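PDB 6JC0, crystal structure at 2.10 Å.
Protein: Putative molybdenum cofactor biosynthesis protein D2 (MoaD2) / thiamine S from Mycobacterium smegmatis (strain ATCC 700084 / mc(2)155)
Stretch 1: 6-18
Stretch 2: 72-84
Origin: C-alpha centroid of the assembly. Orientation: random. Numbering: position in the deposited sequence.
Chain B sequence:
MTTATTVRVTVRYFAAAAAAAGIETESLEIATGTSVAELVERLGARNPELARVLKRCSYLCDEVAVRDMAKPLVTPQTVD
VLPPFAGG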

# COMPACT_ATOMS: atom_id res chain seq x y z
N THR B 6 -30.65 -46.23 -9.31
CA THR B 6 -30.46 -44.82 -9.00
C THR B 6 -29.41 -44.62 -7.92
O THR B 6 -29.04 -45.54 -7.20
N VAL B 7 -28.94 -43.38 -7.82
CA VAL B 7 -27.93 -43.02 -6.85
C VAL B 7 -28.36 -41.74 -6.13
O VAL B 7 -28.95 -40.85 -6.75
N ARG B 8 -28.10 -41.65 -4.84
CA ARG B 8 -28.55 -40.50 -4.07
C ARG B 8 -27.49 -39.41 -3.98
O ARG B 8 -26.37 -39.65 -3.53
N VAL B 9 -27.85 -38.21 -4.42
CA VAL B 9 -26.93 -37.08 -4.44
C VAL B 9 -27.41 -35.97 -3.51
O VAL B 9 -28.58 -35.58 -3.55
N THR B 10 -26.51 -35.48 -2.67
CA THR B 10 -26.79 -34.31 -1.87
C THR B 10 -26.35 -33.06 -2.63
O THR B 10 -25.22 -32.98 -3.12
N VAL B 11 -27.25 -32.09 -2.75
CA VAL B 11 -26.92 -30.84 -3.41
C VAL B 11 -26.87 -29.71 -2.40
O VAL B 11 -27.82 -29.51 -1.64
N ARG B 12 -25.75 -28.99 -2.37
CA ARG B 12 -25.63 -27.81 -1.52
C ARG B 12 -25.61 -26.56 -2.38
O ARG B 12 -24.74 -26.41 -3.25
N TYR B 13 -26.57 -25.66 -2.15
CA TYR B 13 -26.64 -24.40 -2.87
C TYR B 13 -25.94 -23.29 -2.09
O TYR B 13 -26.04 -23.23 -0.86
N PHE B 14 -25.25 -22.40 -2.80
CA PHE B 14 -24.57 -21.29 -2.14
C PHE B 14 -24.97 -19.94 -2.72
O PHE B 14 -25.25 -19.82 -3.91
N ALA B 15 -24.99 -18.94 -1.84
CA ALA B 15 -25.25 -17.55 -2.19
C ALA B 15 -26.47 -17.38 -3.09
O ALA B 15 -27.58 -17.76 -2.71
N ALA B 16 -26.25 -16.84 -4.28
CA ALA B 16 -27.34 -16.58 -5.22
C ALA B 16 -28.12 -17.85 -5.57
O ALA B 16 -29.33 -17.79 -5.79
N ALA B 17 -27.44 -18.99 -5.64
CA ALA B 17 -28.11 -20.25 -5.95
C ALA B 17 -29.07 -20.63 -4.84
O ALA B 17 -30.23 -20.98 -5.09
N ALA B 18 -28.59 -20.57 -3.60
CA ALA B 18 -29.43 -20.83 -2.43
C ALA B 18 -30.62 -19.88 -2.39
O ALA B 18 -31.73 -20.28 -2.06
N PRO B 72 -19.91 -38.36 -15.21
CA PRO B 72 -21.01 -39.20 -14.75
C PRO B 72 -21.09 -39.29 -13.23
O PRO B 72 -20.05 -39.40 -12.56
N LEU B 73 -22.30 -39.26 -12.69
CA LEU B 73 -22.52 -39.47 -11.26
C LEU B 73 -22.91 -40.93 -11.01
O LEU B 73 -24.03 -41.33 -11.31
N VAL B 74 -21.99 -41.73 -10.48
CA VAL B 74 -22.21 -43.17 -10.37
C VAL B 74 -22.10 -43.68 -8.94
O VAL B 74 -22.15 -44.88 -8.69
N THR B 75 -21.96 -42.75 -8.01
CA THR B 75 -21.77 -43.08 -6.60
C THR B 75 -22.37 -41.96 -5.77
O THR B 75 -22.34 -40.81 -6.20
N PRO B 76 -22.96 -42.29 -4.61
CA PRO B 76 -23.53 -41.27 -3.72
C PRO B 76 -22.53 -40.16 -3.46
O PRO B 76 -21.36 -40.44 -3.20
N GLN B 77 -22.99 -38.92 -3.55
CA GLN B 77 -22.09 -37.78 -3.69
C GLN B 77 -22.69 -36.49 -3.18
O GLN B 77 -23.91 -36.35 -3.13
N THR B 78 -21.83 -35.54 -2.85
CA THR B 78 -22.28 -34.18 -2.57
C THR B 78 -21.89 -33.27 -3.72
O THR B 78 -20.72 -33.19 -4.09
N VAL B 79 -22.88 -32.61 -4.31
CA VAL B 79 -22.62 -31.66 -5.38
C VAL B 79 -22.85 -30.23 -4.88
O VAL B 79 -23.96 -29.89 -4.45
N ASP B 80 -21.81 -29.41 -4.92
CA ASP B 80 -21.93 -28.01 -4.51
C ASP B 80 -22.18 -27.09 -5.70
O ASP B 80 -21.51 -27.20 -6.73
N VAL B 81 -23.13 -26.17 -5.55
CA VAL B 81 -23.45 -25.20 -6.59
C VAL B 81 -22.87 -23.83 -6.26
O VAL B 81 -23.34 -23.16 -5.33
N LEU B 82 -21.87 -23.40 -7.03
CA LEU B 82 -21.11 -22.19 -6.73
C LEU B 82 -21.31 -21.09 -7.76
O LEU B 82 -20.86 -21.21 -8.90
N PRO B 83 -21.97 -19.99 -7.36
CA PRO B 83 -22.09 -18.83 -8.25
C PRO B 83 -20.73 -18.18 -8.49
O PRO B 83 -19.78 -18.51 -7.77
N PRO B 84 -20.63 -17.30 -9.49
CA PRO B 84 -19.39 -16.54 -9.68
C PRO B 84 -18.98 -15.85 -8.39
O PRO B 84 -19.85 -15.36 -7.65

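Strands 6-13 and 77-82 lie side by side as parallel neighbours in a sheet, so their side chains alternate between a face carrying V9, V11, Y13, Q77, V79 and V81 and a face carrying T10, R12, T78 and D80. T6 does not reach the second stretch. V7 (p) points toward the second stretch before the register begins; its CG2 lies 3.5 Å from P76 CD, while its CG1 sits 3.8 Å from the carbonyl O of L73. R8, extended at chi1 and chi2 (both t), leads its guanidinium away.

V9 (t) starts the apolar row, with its CG1 3.7 Å from V79 CG2. Its bridge partner Q77, whose chi1 of -111° falls between wells, turns its amide away and donates from NE2 to the carbonyl O of T75 at 3.1 Å. On the other face T10 and T78, both m, are paired loosely, T10 CB standing 4.0 Å from T78 OG1. V11 (t) continues the row one step along, its CG1 meeting V81 CG2 at 3.9 Å.

R12 supplies the polar centre. Its chi1 to chi3 of m, t, m bring the guanidinium edge-on to D80 (m), giving a two-pronged salt bridge: NE of R12 donates to OD1 of D80 at 2.7 Å and NH2 of R12 to OD2 of D80 at 2.6 Å.

Y13 (m) returns to the valine face, its CD1 4.0 Å from V81 CG2. The F14 ring (m) presents its edge to the D80 carboxylate, CE1 of F14 lying 3.9 Å from CG of D80, and CD1 of F14 is 4.2 Å from L82 CD1. Beyond it, the P83 ring packs against the start of the helix, its CG 4.1 Å from A15 CB and 4.2 Å from the CB atoms of both A16 and A17. A17 CB also reaches V81 CG1 at 3.7 Å.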

# COMPACT_ATOMS: atom_id res chain seq x y z
CB THR B 6 -31.77 -44.16 -8.53
OG1 THR B 6 -32.16 -44.70 -7.26
CG2 THR B 6 -32.88 -44.40 -9.54
CB VAL B 7 -26.55 -42.85 -7.52
CG1 VAL B 7 -26.56 -41.70 -8.52
CG2 VAL B 7 -25.50 -42.62 -6.49
CB ARG B 8 -28.99 -40.91 -2.67
CG ARG B 8 -29.56 -39.76 -1.86
CD ARG B 8 -30.36 -40.24 -0.66
NE ARG B 8 -31.62 -40.86 -1.06
CZ ARG B 8 -32.74 -40.17 -1.30
NH1 ARG B 8 -32.74 -38.85 -1.20
NH2 ARG B 8 -33.85 -40.81 -1.65
CB VAL B 9 -26.77 -36.52 -5.87
CG1 VAL B 9 -26.17 -35.12 -5.84
CG2 VAL B 9 -25.92 -37.45 -6.72
CB THR B 10 -26.08 -34.37 -0.50
OG1 THR B 10 -26.48 -35.57 0.19
CG2 THR B 10 -26.45 -33.16 0.36
CB VAL B 11 -27.95 -30.48 -4.52
CG1 VAL B 11 -27.60 -29.13 -5.15
CG2 VAL B 11 -28.00 -31.57 -5.57
CB ARG B 12 -24.37 -27.89 -0.65
CG ARG B 12 -24.34 -29.08 0.30
CD ARG B 12 -23.23 -28.96 1.34
NE ARG B 12 -21.90 -28.94 0.74
CZ ARG B 12 -20.77 -28.75 1.41
NH1 ARG B 12 -20.80 -28.54 2.72
NH2 ARG B 12 -19.61 -28.75 0.77
CB TYR B 13 -28.10 -24.00 -3.12
CG TYR B 13 -28.89 -24.98 -3.95
CD1 TYR B 13 -28.82 -24.95 -5.34
CD2 TYR B 13 -29.71 -25.93 -3.35
CE1 TYR B 13 -29.55 -25.84 -6.11
CE2 TYR B 13 -30.43 -26.83 -4.11
CZ TYR B 13 -30.35 -26.78 -5.49
OH TYR B 13 -31.07 -27.67 -6.25
CB PHE B 14 -23.06 -21.48 -2.22
CG PHE B 14 -22.56 -22.59 -1.35
CD1 PHE B 14 -22.48 -23.88 -1.84
CD2 PHE B 14 -22.21 -22.34 -0.03
CE1 PHE B 14 -22.04 -24.91 -1.04
CE2 PHE B 14 -21.76 -23.37 0.77
CZ PHE B 14 -21.68 -24.65 0.27
CB ALA B 15 -24.03 -16.93 -2.84
CB ALA B 16 -26.80 -15.93 -6.48
CB ALA B 17 -27.08 -21.35 -6.19
CB ALA B 18 -28.62 -20.71 -1.14
CB PRO B 72 -20.69 -40.57 -15.36
CG PRO B 72 -19.62 -40.32 -16.38
CD PRO B 72 -18.86 -39.14 -15.87
CB LEU B 73 -23.59 -38.51 -10.74
CG LEU B 73 -23.24 -37.03 -10.91
CD1 LEU B 73 -24.47 -36.13 -10.79
CD2 LEU B 73 -22.18 -36.61 -9.90
CB VAL B 74 -21.22 -43.95 -11.24
CG1 VAL B 74 -21.46 -43.66 -12.71
CG2 VAL B 74 -19.78 -43.62 -10.86
CB THR B 75 -20.26 -43.28 -6.27
OG1 THR B 75 -20.08 -43.34 -4.85
CG2 THR B 75 -19.43 -42.14 -6.85
CB PRO B 76 -23.86 -42.06 -2.45
CG PRO B 76 -24.13 -43.44 -2.95
CD PRO B 76 -23.17 -43.66 -4.08
CB GLN B 77 -21.73 -37.59 -5.16
CG GLN B 77 -20.32 -37.91 -5.54
CD GLN B 77 -20.13 -37.81 -7.04
OE1 GLN B 77 -19.69 -36.78 -7.55
NE2 GLN B 77 -20.48 -38.88 -7.75
CB THR B 78 -21.68 -33.64 -1.26
OG1 THR B 78 -22.09 -34.48 -0.17
CG2 THR B 78 -22.15 -32.22 -1.01
CB VAL B 79 -23.51 -31.92 -6.62
CG1 VAL B 79 -23.27 -30.87 -7.69
CG2 VAL B 79 -23.26 -33.31 -7.18
CB ASP B 80 -20.67 -27.55 -3.76
CG ASP B 80 -20.53 -28.20 -2.39
OD1 ASP B 80 -21.45 -28.92 -1.96
OD2 ASP B 80 -19.49 -27.98 -1.73
CB VAL B 81 -24.97 -25.08 -6.80
CG1 VAL B 81 -25.28 -24.09 -7.91
CG2 VAL B 81 -25.58 -26.44 -7.11
CB LEU B 82 -19.61 -22.52 -6.63
CG LEU B 82 -19.02 -23.05 -5.31
CD1 LEU B 82 -19.61 -24.40 -4.93
CD2 LEU B 82 -17.50 -23.15 -5.41
CB PRO B 83 -23.02 -17.88 -7.47
CG PRO B 83 -23.73 -18.76 -6.49
CD PRO B 83 -22.71 -19.80 -6.11
CB PRO B 84 -19.75 -15.53 -10.77
CG PRO B 84 -20.82 -16.21 -11.55
CD PRO B 84 -21.63 -16.97 -10.52